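Local coordinates for FprA (Mycobacterium tuberculosis, PDB 1LQT), which transfers electrons between NADPH and ferredoxin through a bound FAD, and may supply electrons to cytochrome P450 systems, at residues Y97-A103 / N353-V357; A148-G154 / I191-V197; G290-L294 / A303-T307. One frame throughout, in Å; residues are numbered along the deposited sequence.

Interaction 1: Y97-A103 / N353-V357; sequences YDAVIYA and NEYVV. With FAD (flavin-adenine dinucleotide), chain H.
In the FAD-binding Rossmann-like domain, strand 354-356 is an outermost strand of the mixed sheet and runs parallel to strand 99-102, axes 4.4 Å apart and crossing at -24°. The register pairs Val100 with Glu354, Ile101 with Tyr355 and Tyr102 with Val356. Backbone hydrogen bonds run Val100 N to Asn353 O (3.0 Å), Tyr355 N to Val100 O (2.8 Å), Tyr102 N to Tyr355 O (2.7 Å) and Val357 N to Tyr102 O (3.1 Å); before them, Asn353 ND2 (chi1 p) reaches Asp98 O at 3.2 Å. On the face of Ile101 and Tyr355, the small Ala99 leaves room for the m-rotamer Tyr355 ring, and Ala99 CB lies 4.1 Å from Tyr355 CE1. Farther along, Val357 CG2 wedges between Ile101 CG2 (3.8 Å) and Ala103 CB (3.5 Å), and helices 13-28 and 370-391 cover these side chains. On the other face, Tyr102 (m) sets its CB 3.9 Å from Val356 CG1, while helix 90-96 packs on Val100 and Tyr102. Water 1 accepts from Tyr102 OH and donates to Glu354 OE2, 2.7 Å from each, while Glu354 OE1 bonds Ser351. Where strand 99-102 ends, the cofactor arrives: Ala103 O lies 3.3 Å from FAD C5B.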
loop_
_atom_site.group_PDB
_atom_site.type_symbol
_atom_site.label_atom_id
_atom_site.label_comp_id
_atom_site.label_asym_id
_atom_site.label_seq_id
_atom_site.Cartn_x
_atom_site.Cartn_y
_atom_site.Cartn_z
ATOM N N TYR A 97 -6.136 5.033 -27.137
ATOM C CA TYR A 97 -6.566 3.730 -26.738
ATOM C C TYR A 97 -8.071 3.673 -26.773
ATOM O O TYR A 97 -8.740 4.690 -26.608
ATOM C CB TYR A 97 -6.039 3.432 -25.318
ATOM C CG TYR A 97 -4.548 3.213 -25.264
ATOM C CD1 TYR A 97 -3.669 4.268 -25.086
ATOM C CD2 TYR A 97 -4.018 1.952 -25.442
ATOM C CE1 TYR A 97 -2.322 4.061 -25.059
ATOM C CE2 TYR A 97 -2.657 1.734 -25.413
ATOM C CZ TYR A 97 -1.808 2.782 -25.230
ATOM O OH TYR A 97 -0.445 2.598 -25.168
ATOM N N ASP A 98 -8.606 2.484 -27.005
ATOM C CA ASP A 98 -10.050 2.286 -26.919
ATOM C C ASP A 98 -10.588 2.545 -25.526
ATOM O O ASP A 98 -11.677 3.089 -25.369
ATOM C CB ASP A 98 -10.435 0.900 -27.403
ATOM C CG ASP A 98 -10.165 0.721 -28.884
ATOM O OD1 ASP A 98 -9.218 -0.027 -29.216
ATOM O OD2 ASP A 98 -10.865 1.323 -29.706
ATOM N N ALA A 99 -9.818 2.138 -24.514
ATOM C CA ALA A 99 -10.187 2.412 -23.129
ATOM C C ALA A 99 -8.914 2.476 -22.312
ATOM O O ALA A 99 -7.888 1.926 -22.695
ATOM C CB ALA A 99 -11.098 1.354 -22.606
ATOM N N VAL A 100 -9.019 3.161 -21.167
ATOM C CA VAL A 100 -7.904 3.350 -20.264
ATOM C C VAL A 100 -8.404 2.990 -18.875
ATOM O O VAL A 100 -9.444 3.452 -18.444
ATOM C CB VAL A 100 -7.399 4.797 -20.276
ATOM C CG1 VAL A 100 -6.130 4.926 -19.452
ATOM C CG2 VAL A 100 -7.160 5.311 -21.724
ATOM N N ILE A 101 -7.627 2.159 -18.184
ATOM C CA ILE A 101 -7.937 1.755 -16.810
ATOM C C ILE A 101 -6.902 2.363 -15.880
ATOM O O ILE A 101 -5.711 2.103 -16.022
ATOM C CB ILE A 101 -7.931 0.245 -16.657
ATOM C CG1 ILE A 101 -8.895 -0.442 -17.637
ATOM C CG2 ILE A 101 -8.257 -0.123 -15.240
ATOM C CD1 ILE A 101 -8.833 -1.919 -17.585
ATOM N N TYR A 102 -7.364 3.180 -14.933
ATOM C CA TYR A 102 -6.512 3.748 -13.904
ATOM C C TYR A 102 -6.489 2.817 -12.706
ATOM O O TYR A 102 -7.509 2.567 -12.081
ATOM C CB TYR A 102 -6.999 5.165 -13.537
ATOM C CG TYR A 102 -6.658 6.091 -14.660
ATOM C CD1 TYR A 102 -7.498 6.237 -15.752
ATOM C CD2 TYR A 102 -5.450 6.770 -14.696
ATOM C CE1 TYR A 102 -7.129 6.983 -16.839
ATOM C CE2 TYR A 102 -5.082 7.534 -15.775
ATOM C CZ TYR A 102 -5.911 7.624 -16.852
ATOM O OH TYR A 102 -5.489 8.352 -17.934
ATOM N N ALA A 103 -5.282 2.350 -12.381
ATOM C CA ALA A 103 -5.011 1.389 -11.333
ATOM C C ALA A 103 -3.873 1.941 -10.473
ATOM O O ALA A 103 -2.906 1.250 -10.150
ATOM C CB ALA A 103 -4.658 0.034 -11.942
ATOM N N ASN A 353 -14.838 6.185 -21.681
ATOM C CA ASN A 353 -13.871 5.116 -21.944
ATOM C C ASN A 353 -12.711 5.035 -20.944
ATOM O O ASN A 353 -11.725 4.381 -21.234
ATOM C CB ASN A 353 -13.317 5.183 -23.379
ATOM C CG ASN A 353 -12.368 6.284 -23.581
ATOM O OD1 ASN A 353 -12.466 7.316 -22.895
ATOM N ND2 ASN A 353 -11.414 6.118 -24.531
ATOM N N GLU A 354 -12.852 5.687 -19.789
ATOM C CA GLU A 354 -11.836 5.623 -18.741
ATOM C C GLU A 354 -12.468 4.976 -17.522
ATOM O O GLU A 354 -13.605 5.269 -17.171
ATOM C CB GLU A 354 -11.306 7.009 -18.439
ATOM C CG GLU A 354 -10.683 7.697 -19.642
ATOM C CD GLU A 354 -10.587 9.193 -19.458
ATOM O OE1 GLU A 354 -11.651 9.841 -19.345
ATOM O OE2 GLU A 354 -9.474 9.742 -19.411
ATOM N N TYR A 355 -11.668 4.158 -16.837
ATOM C CA TYR A 355 -12.121 3.292 -15.786
ATOM C C TYR A 355 -11.139 3.336 -14.640
ATOM O O TYR A 355 -10.014 3.813 -14.780
ATOM C CB TYR A 355 -12.253 1.848 -16.314
ATOM C CG TYR A 355 -13.277 1.746 -17.421
ATOM C CD1 TYR A 355 -12.948 2.055 -18.732
ATOM C CD2 TYR A 355 -14.580 1.371 -17.135
ATOM C CE1 TYR A 355 -13.902 2.018 -19.730
ATOM C CE2 TYR A 355 -15.545 1.354 -18.138
ATOM C CZ TYR A 355 -15.196 1.671 -19.427
ATOM O OH TYR A 355 -16.157 1.647 -20.418
ATOM N N VAL A 356 -11.556 2.787 -13.516
ATOM C CA VAL A 356 -10.717 2.620 -12.344
ATOM C C VAL A 356 -10.883 1.223 -11.774
ATOM O O VAL A 356 -11.945 0.624 -11.859
ATOM C CB VAL A 356 -11.032 3.664 -11.246
ATOM C CG1 VAL A 356 -10.434 5.003 -11.599
ATOM C CG2 VAL A 356 -12.526 3.788 -10.972
ATOM N N VAL A 357 -9.809 0.724 -11.166
ATOM C CA VAL A 357 -9.787 -0.507 -10.406
ATOM C C VAL A 357 -8.915 -0.283 -9.181
ATOM O O VAL A 357 -8.089 0.614 -9.147
ATOM C CB VAL A 357 -9.242 -1.721 -11.220
ATOM C CG1 VAL A 357 -10.198 -2.040 -12.386
ATOM C CG2 VAL A 357 -7.847 -1.433 -11.712
HETATM P PA FAD H . -0.934 -0.511 -5.805
HETATM O O1A FAD H . -0.595 0.634 -4.938
HETATM O O2A FAD H . -0.454 -1.872 -5.458
HETATM O O5B FAD H . -0.407 -0.209 -7.284
HETATM C C5B FAD H . -0.555 1.103 -7.842
HETATM C C4B FAD H . 0.508 1.232 -8.927
HETATM O O4B FAD H . 0.191 2.398 -9.684
HETATM C C3B FAD H . 1.931 1.421 -8.389
HETATM O O3B FAD H . 2.859 0.571 -9.023
HETATM C C2B FAD H . 2.194 2.880 -8.652
HETATM O O2B FAD H . 3.550 3.248 -8.770
HETATM C C1B FAD H . 1.386 3.111 -9.935
HETATM N N9A FAD H . 1.040 4.501 -10.197
HETATM C C8A FAD H . 0.488 5.382 -9.306
HETATM N N7A FAD H . 0.272 6.572 -9.851
HETATM C C5A FAD H . 0.740 6.458 -11.146
HETATM C C6A FAD H . 0.793 7.381 -12.193
HETATM N N6A FAD H . 0.323 8.616 -12.117
HETATM N N1A FAD H . 1.314 6.942 -13.372
HETATM C C2A FAD H . 1.746 5.656 -13.480
HETATM N N3A FAD H . 1.719 4.722 -12.520
HETATM C C4A FAD H . 1.206 5.173 -11.371
HETATM N N1 FAD H . -2.127 -7.323 1.061
HETATM C C2 FAD H . -1.952 -8.656 1.286
HETATM O O2 FAD H . -2.677 -9.482 0.764
HETATM N N3 FAD H . -0.945 -9.062 2.146
HETATM C C4 FAD H . -0.049 -8.214 2.727
HETATM O O4 FAD H . 0.864 -8.649 3.465
HETATM C C4X FAD H . -0.202 -6.851 2.450
HETATM N N5 FAD H . 0.675 -5.929 2.978
HETATM C C5X FAD H . 0.489 -4.593 2.730
HETATM C C6 FAD H . 1.344 -3.668 3.277
HETATM C C7 FAD H . 1.154 -2.306 3.119
HETATM C C7M FAD H . 2.127 -1.330 3.722
HETATM C C8 FAD H . 0.071 -1.875 2.344
HETATM C C8M FAD H . -0.199 -0.407 2.158
HETATM C C9 FAD H . -0.793 -2.800 1.763
HETATM C C9A FAD H . -0.600 -4.163 1.944
HETATM N N10 FAD H . -1.468 -5.109 1.388
HETATM C C10 FAD H . -1.259 -6.446 1.618
HETATM C "C1'" FAD H . -2.601 -4.713 0.502
HETATM C "C2'" FAD H . -2.163 -4.629 -0.959
HETATM O "O2'" FAD H . -0.951 -3.919 -1.014
HETATM C "C3'" FAD H . -3.245 -3.904 -1.783
HETATM O "O3'" FAD H . -4.469 -4.632 -1.760
HETATM C "C4'" FAD H . -2.947 -3.766 -3.275
HETATM O "O4'" FAD H . -1.555 -3.579 -3.515
HETATM C "C5'" FAD H . -3.739 -2.603 -3.873
HETATM O "O5'" FAD H . -3.544 -2.708 -5.289
HETATM P P FAD H . -3.686 -1.500 -6.309
HETATM O O1P FAD H . -3.417 -2.115 -7.628
HETATM O O2P FAD H . -4.961 -0.738 -6.141
HETATM O O3P FAD H . -2.549 -0.463 -5.926
HETATM O O HOH W 1 -7.217 8.459 -19.947
#

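Interaction 2: A148-G154 / I191-V197; sequences ARAVVIG and IQEVVIV
Arg149, t at chi1 and chi2 but turned at chi3 (m), lies beside the t,t side chain of Glu193, so Arg149 NE meets Glu193 OE2 at 2.8 Å in a salt bridge; a weak second bond joins Arg149 NH2 to Glu193 OE2 at 3.3 Å. Water 2 accepts from Arg149 NH2 (3.2 Å) and donates to Glu193 OE1 (2.7 Å), an oxygen also engaged by Arg266. Beneath this pair the backbones run parallel, axes 4.6 Å apart at -20°, in register from Arg149 opposite Glu193 to Ile153 opposite Val197. Ala148 O accepts from both Gln192 N (2.8 Å) and Glu193 N (3.2 Å); then Ala150 N bonds Glu193 O (3.0 Å), Val195 N Ala150 O (2.9 Å), Val152 N Val195 O (2.8 Å), Val197 N Val152 O (2.8 Å) and Gly154 N Val197 O (2.9 Å). These are neighbouring strands in the parallel sheet of the NADP-binding Rossmann-like domain, joined by a helical crossover. On the face of Ala150, Val152, Val194 and Ile196, helix 157-167 packs on Val152 and Val194, and Val152 CG2 touches Val194 CG1 at 3.6 Å. On the Arg149 face, Val151 CG1 meets Val197 CG2 at 3.8 Å. Gly154 (phi 124°, psi 159°), where a CB would collide with the preceding carbonyl oxygen, begins a GxGxxA sequence consistent with dinucleotide binding; it and Ile153 touch the bound NADP derivative.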
loop_
_atom_site.group_PDB
_atom_site.type_symbol
_atom_site.label_atom_id
_atom_site.label_comp_id
_atom_site.label_asym_id
_atom_site.label_seq_id
_atom_site.Cartn_x
_atom_site.Cartn_y
_atom_site.Cartn_z
ATOM N N ALA A 148 14.567 5.974 22.299
ATOM C CA ALA A 148 14.054 4.808 22.954
ATOM C C ALA A 148 12.607 4.460 22.711
ATOM O O ALA A 148 12.253 3.305 22.851
ATOM C CB ALA A 148 14.317 4.892 24.471
ATOM N N ARG A 149 11.763 5.436 22.436
ATOM C CA ARG A 149 10.335 5.142 22.267
ATOM C C ARG A 149 9.811 5.686 20.943
ATOM O O ARG A 149 10.032 6.851 20.598
ATOM C CB ARG A 149 9.465 5.702 23.391
ATOM C CG ARG A 149 7.991 5.342 23.227
ATOM C CD ARG A 149 7.076 5.788 24.350
ATOM N NE ARG A 149 7.356 5.049 25.585
ATOM C CZ ARG A 149 7.922 5.580 26.682
ATOM N NH1 ARG A 149 8.259 6.856 26.767
ATOM N NH2 ARG A 149 8.150 4.810 27.724
ATOM N N ALA A 150 9.106 4.807 20.237
ATOM C CA ALA A 150 8.348 5.194 19.053
ATOM C C ALA A 150 6.860 4.982 19.346
ATOM O O ALA A 150 6.484 4.060 20.070
ATOM C CB ALA A 150 8.762 4.369 17.866
ATOM N N VAL A 151 6.027 5.823 18.746
ATOM C CA VAL A 151 4.576 5.714 18.844
ATOM C C VAL A 151 4.033 5.552 17.439
ATOM O O VAL A 151 4.387 6.292 16.544
ATOM C CB VAL A 151 4.018 6.946 19.524
ATOM C CG1 VAL A 151 2.503 6.944 19.484
ATOM C CG2 VAL A 151 4.495 7.017 20.981
ATOM N N VAL A 152 3.165 4.562 17.281
ATOM C CA VAL A 152 2.471 4.284 16.036
ATOM C C VAL A 152 0.994 4.501 16.274
ATOM O O VAL A 152 0.403 3.916 17.169
ATOM C CB VAL A 152 2.732 2.852 15.552
ATOM C CG1 VAL A 152 1.966 2.590 14.254
ATOM C CG2 VAL A 152 4.218 2.599 15.337
ATOM N N ILE A 153 0.397 5.362 15.468
ATOM C CA ILE A 153 -1.040 5.652 15.565
ATOM C C ILE A 153 -1.789 4.779 14.568
ATOM O O ILE A 153 -1.433 4.767 13.403
ATOM C CB ILE A 153 -1.346 7.122 15.284
ATOM C CG1 ILE A 153 -0.470 8.069 16.098
ATOM C CG2 ILE A 153 -2.831 7.390 15.488
ATOM C CD1 ILE A 153 -0.548 7.919 17.592
ATOM N N GLY A 154 -2.810 4.066 15.032
ATOM C CA GLY A 154 -3.679 3.296 14.179
ATOM C C GLY A 154 -3.747 1.838 14.577
ATOM O O GLY A 154 -2.864 1.319 15.254
ATOM N N ILE A 191 15.380 1.757 19.332
ATOM C CA ILE A 191 14.038 1.744 19.878
ATOM C C ILE A 191 13.868 0.559 20.817
ATOM O O ILE A 191 14.120 -0.580 20.459
ATOM C CB ILE A 191 13.011 1.725 18.734
ATOM C CG1 ILE A 191 13.049 3.067 18.014
ATOM C CG2 ILE A 191 11.642 1.390 19.259
ATOM C CD1 ILE A 191 12.439 3.034 16.711
ATOM N N GLN A 192 13.422 0.860 22.024
ATOM C CA GLN A 192 13.185 -0.163 23.040
ATOM C C GLN A 192 11.706 -0.452 23.225
ATOM O O GLN A 192 11.364 -1.473 23.757
ATOM C CB GLN A 192 13.787 0.282 24.378
ATOM C CG GLN A 192 15.305 0.495 24.331
ATOM C CD GLN A 192 16.090 -0.777 24.134
ATOM O OE1 GLN A 192 15.585 -1.897 24.341
ATOM N NE2 GLN A 192 17.347 -0.619 23.735
ATOM N N GLU A 193 10.846 0.475 22.815
ATOM C CA GLU A 193 9.410 0.318 22.989
ATOM C C GLU A 193 8.685 1.002 21.844
ATOM O O GLU A 193 9.015 2.136 21.497
ATOM C CB GLU A 193 8.932 0.956 24.300
ATOM C CG GLU A 193 7.450 0.833 24.562
ATOM C CD GLU A 193 7.057 1.301 25.953
ATOM O OE1 GLU A 193 7.225 0.523 26.889
ATOM O OE2 GLU A 193 6.607 2.446 26.103
ATOM N N VAL A 194 7.716 0.300 21.278
ATOM C CA VAL A 194 6.764 0.890 20.356
ATOM C C VAL A 194 5.397 0.812 21.012
ATOM O O VAL A 194 4.987 -0.249 21.440
ATOM C CB VAL A 194 6.711 0.140 19.006
ATOM C CG1 VAL A 194 5.638 0.722 18.111
ATOM C CG2 VAL A 194 8.052 0.197 18.298
ATOM N N VAL A 195 4.728 1.941 21.071
ATOM C CA VAL A 195 3.368 2.002 21.592
ATOM C C VAL A 195 2.425 2.194 20.411
ATOM O O VAL A 195 2.531 3.157 19.669
ATOM C CB VAL A 195 3.165 3.138 22.596
ATOM C CG1 VAL A 195 1.792 3.038 23.199
ATOM C CG2 VAL A 195 4.238 3.070 23.686
ATOM N N ILE A 196 1.547 1.224 20.192
ATOM C CA ILE A 196 0.528 1.238 19.130
ATOM C C ILE A 196 -0.745 1.765 19.757
ATOM O O ILE A 196 -1.283 1.183 20.693
ATOM C CB ILE A 196 0.313 -0.154 18.572
ATOM C CG1 ILE A 196 1.604 -0.695 17.990
ATOM C CG2 ILE A 196 -0.797 -0.131 17.519
ATOM C CD1 ILE A 196 1.539 -2.109 17.556
ATOM N N VAL A 197 -1.231 2.871 19.213
ATOM C CA VAL A 197 -2.299 3.659 19.824
ATOM C C VAL A 197 -3.531 3.652 18.914
ATOM O O VAL A 197 -3.509 4.230 17.821
ATOM C CB VAL A 197 -1.813 5.103 20.050
ATOM C CG1 VAL A 197 -2.859 5.920 20.763
ATOM C CG2 VAL A 197 -0.515 5.118 20.836
HETATM O O HOH W 2 7.538 2.005 29.102
#

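Interaction 3: G290-L294 / A303-T307; sequences GRNEL and AAKDT
Segments 290-294 and 303-307 run antiparallel, but strongly twisted: their short axes make 134° and approach to 4.4 Å. Glu293 and Lys305 form the hydrogen-bonded pair, Glu293 N giving to Lys305 O (2.9 Å) and Lys305 N to Glu293 O (2.8 Å). The non-hydrogen-bonded pairs, Asn292 with Asp306 (CA-CA 4.5 Å) and Leu294 with Ala304 (CA-CA 4.8 Å), flank it. At one end Arg291 O accepts twice from Thr307, from N at 2.9 Å and from OG1 at 2.7 Å, the p rotamer of Thr307 turning its hydroxyl onto that carbonyl. Water 3 donates to Asn292 OD1 (2.7 Å) and Asp306 OD1 (2.8 Å), bridging side chains on one face, while Asn292 ND2 is bound to Ser274 OG and Arg199 O. Thr307 OG1 also takes Glu309 N, and Asp306 OD1 takes Gly308 N. On the other face, water 4 donates to Glu293 OE1 (2.7 Å) and Lys305 O (3.1 Å), giving that carbonyl a second donor. Arg291 and Asp306 find salt-bridge partners further along strand 302-314, in Glu309 and Arg310. Apolar contact is slight: Thr307 CG2 lies 3.9 Å from Glu293 CG and over one face of the Arg291 guanidinium. Arg199 probably binds NADP, and the Ala304 side chain is about 7 Å from the bound NADP derivative, so the contact lies near the nucleotide site. It is a twisted, largely solvent-facing beta hairpin of strands 286-296 and 302-314.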
loop_
_atom_site.group_PDB
_atom_site.type_symbol
_atom_site.label_atom_id
_atom_site.label_comp_id
_atom_site.label_asym_id
_atom_site.label_seq_id
_atom_site.Cartn_x
_atom_site.Cartn_y
_atom_site.Cartn_z
ATOM N N GLY A 290 -5.092 11.520 24.461
ATOM C CA GLY A 290 -6.400 11.697 25.061
ATOM C C GLY A 290 -7.137 10.379 25.131
ATOM O O GLY A 290 -7.107 9.585 24.200
ATOM N N ARG A 291 -7.848 10.156 26.236
ATOM C CA ARG A 291 -8.647 8.962 26.393
ATOM C C ARG A 291 -10.026 9.192 25.775
ATOM O O ARG A 291 -10.650 10.223 25.987
ATOM C CB ARG A 291 -8.775 8.586 27.881
ATOM C CG ARG A 291 -9.503 7.292 28.105
ATOM C CD ARG A 291 -9.522 6.851 29.552
ATOM N NE ARG A 291 -10.346 7.681 30.414
ATOM C CZ ARG A 291 -11.597 7.421 30.759
ATOM N NH1 ARG A 291 -12.227 6.394 30.265
ATOM N NH2 ARG A 291 -12.191 8.221 31.653
ATOM N N ASN A 292 -10.502 8.163 25.089
ATOM C CA ASN A 292 -11.816 8.118 24.482
ATOM C C ASN A 292 -12.717 7.114 25.186
ATOM O O ASN A 292 -12.243 6.163 25.814
ATOM C CB ASN A 292 -11.688 7.689 23.012
ATOM C CG ASN A 292 -10.822 8.619 22.221
ATOM O OD1 ASN A 292 -10.858 9.830 22.421
ATOM N ND2 ASN A 292 -10.054 8.061 21.286
ATOM N N GLU A 293 -14.017 7.302 24.994
ATOM C CA GLU A 293 -15.029 6.310 25.298
ATOM C C GLU A 293 -15.787 5.996 24.012
ATOM O O GLU A 293 -15.879 6.828 23.143
ATOM C CB GLU A 293 -16.007 6.829 26.353
ATOM C CG GLU A 293 -15.355 7.063 27.724
ATOM C CD GLU A 293 -16.252 7.768 28.703
ATOM O OE1 GLU A 293 -16.824 8.787 28.326
ATOM O OE2 GLU A 293 -16.404 7.311 29.848
ATOM N N LEU A 294 -16.329 4.810 23.914
ATOM C CA LEU A 294 -17.124 4.412 22.771
ATOM C C LEU A 294 -18.566 4.835 22.960
ATOM O O LEU A 294 -19.155 4.599 23.998
ATOM C CB LEU A 294 -17.052 2.912 22.559
ATOM C CG LEU A 294 -15.631 2.429 22.210
ATOM C CD1 LEU A 294 -15.583 0.941 22.178
ATOM C CD2 LEU A 294 -15.097 2.996 20.920
ATOM N N ALA A 303 -18.420 5.021 17.789
ATOM C CA ALA A 303 -17.438 6.023 17.535
ATOM C C ALA A 303 -16.695 6.368 18.824
ATOM O O ALA A 303 -17.240 6.228 19.903
ATOM C CB ALA A 303 -18.137 7.237 17.042
ATOM N N ALA A 304 -15.465 6.845 18.689
ATOM C CA ALA A 304 -14.704 7.350 19.814
ATOM C C ALA A 304 -15.155 8.756 20.160
ATOM O O ALA A 304 -15.278 9.601 19.288
ATOM C CB ALA A 304 -13.224 7.385 19.452
ATOM N N LYS A 305 -15.355 9.020 21.447
ATOM C CA LYS A 305 -15.657 10.348 21.968
ATOM C C LYS A 305 -14.596 10.728 22.998
ATOM O O LYS A 305 -14.362 10.010 23.967
ATOM C CB LYS A 305 -17.038 10.389 22.612
ATOM C CG LYS A 305 -17.449 11.696 23.176
ATOM C CD LYS A 305 -18.866 11.661 23.730
ATOM C CE LYS A 305 -19.320 13.019 24.269
ATOM N NZ LYS A 305 -20.496 12.834 25.174
ATOM N N ASP A 306 -13.962 11.854 22.776
ATOM C CA ASP A 306 -12.933 12.366 23.685
ATOM C C ASP A 306 -13.495 12.642 25.071
ATOM O O ASP A 306 -14.508 13.321 25.211
ATOM C CB ASP A 306 -12.387 13.644 23.067
ATOM C CG ASP A 306 -11.324 14.324 23.878
ATOM O OD1 ASP A 306 -10.567 13.626 24.601
ATOM O OD2 ASP A 306 -11.186 15.559 23.778
ATOM N N THR A 307 -12.812 12.138 26.093
ATOM C CA THR A 307 -13.149 12.468 27.484
ATOM C C THR A 307 -12.621 13.810 27.935
ATOM O O THR A 307 -13.061 14.322 28.964
ATOM C CB THR A 307 -12.525 11.484 28.467
ATOM O OG1 THR A 307 -11.090 11.520 28.366
ATOM C CG2 THR A 307 -13.006 10.088 28.233
HETATM O O HOH W 3 -9.197 11.989 22.739
HETATM O O HOH W 4 -16.078 10.620 26.439
#

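In the fold
From the N terminus, the chain first builds most of the FAD-binding sheet, reaching 97-103, and then leaves for the NADP-binding part. There interaction 2 closes a short, helix-containing loop between 148-154 and 191-197. Interaction 3 opens only after that loop is complete and closes the hairpin 286-296/302-314; the two contacts are in series, their centres about 20 Å apart. Both nest within the large loop that interaction 1 closes when 353-357 returns to add an edge strand beside 99-102. Interactions 1 and 2 lie on opposite sides of the chain's centre, their centres about 41 Å apart, one in each nucleotide-binding sheet.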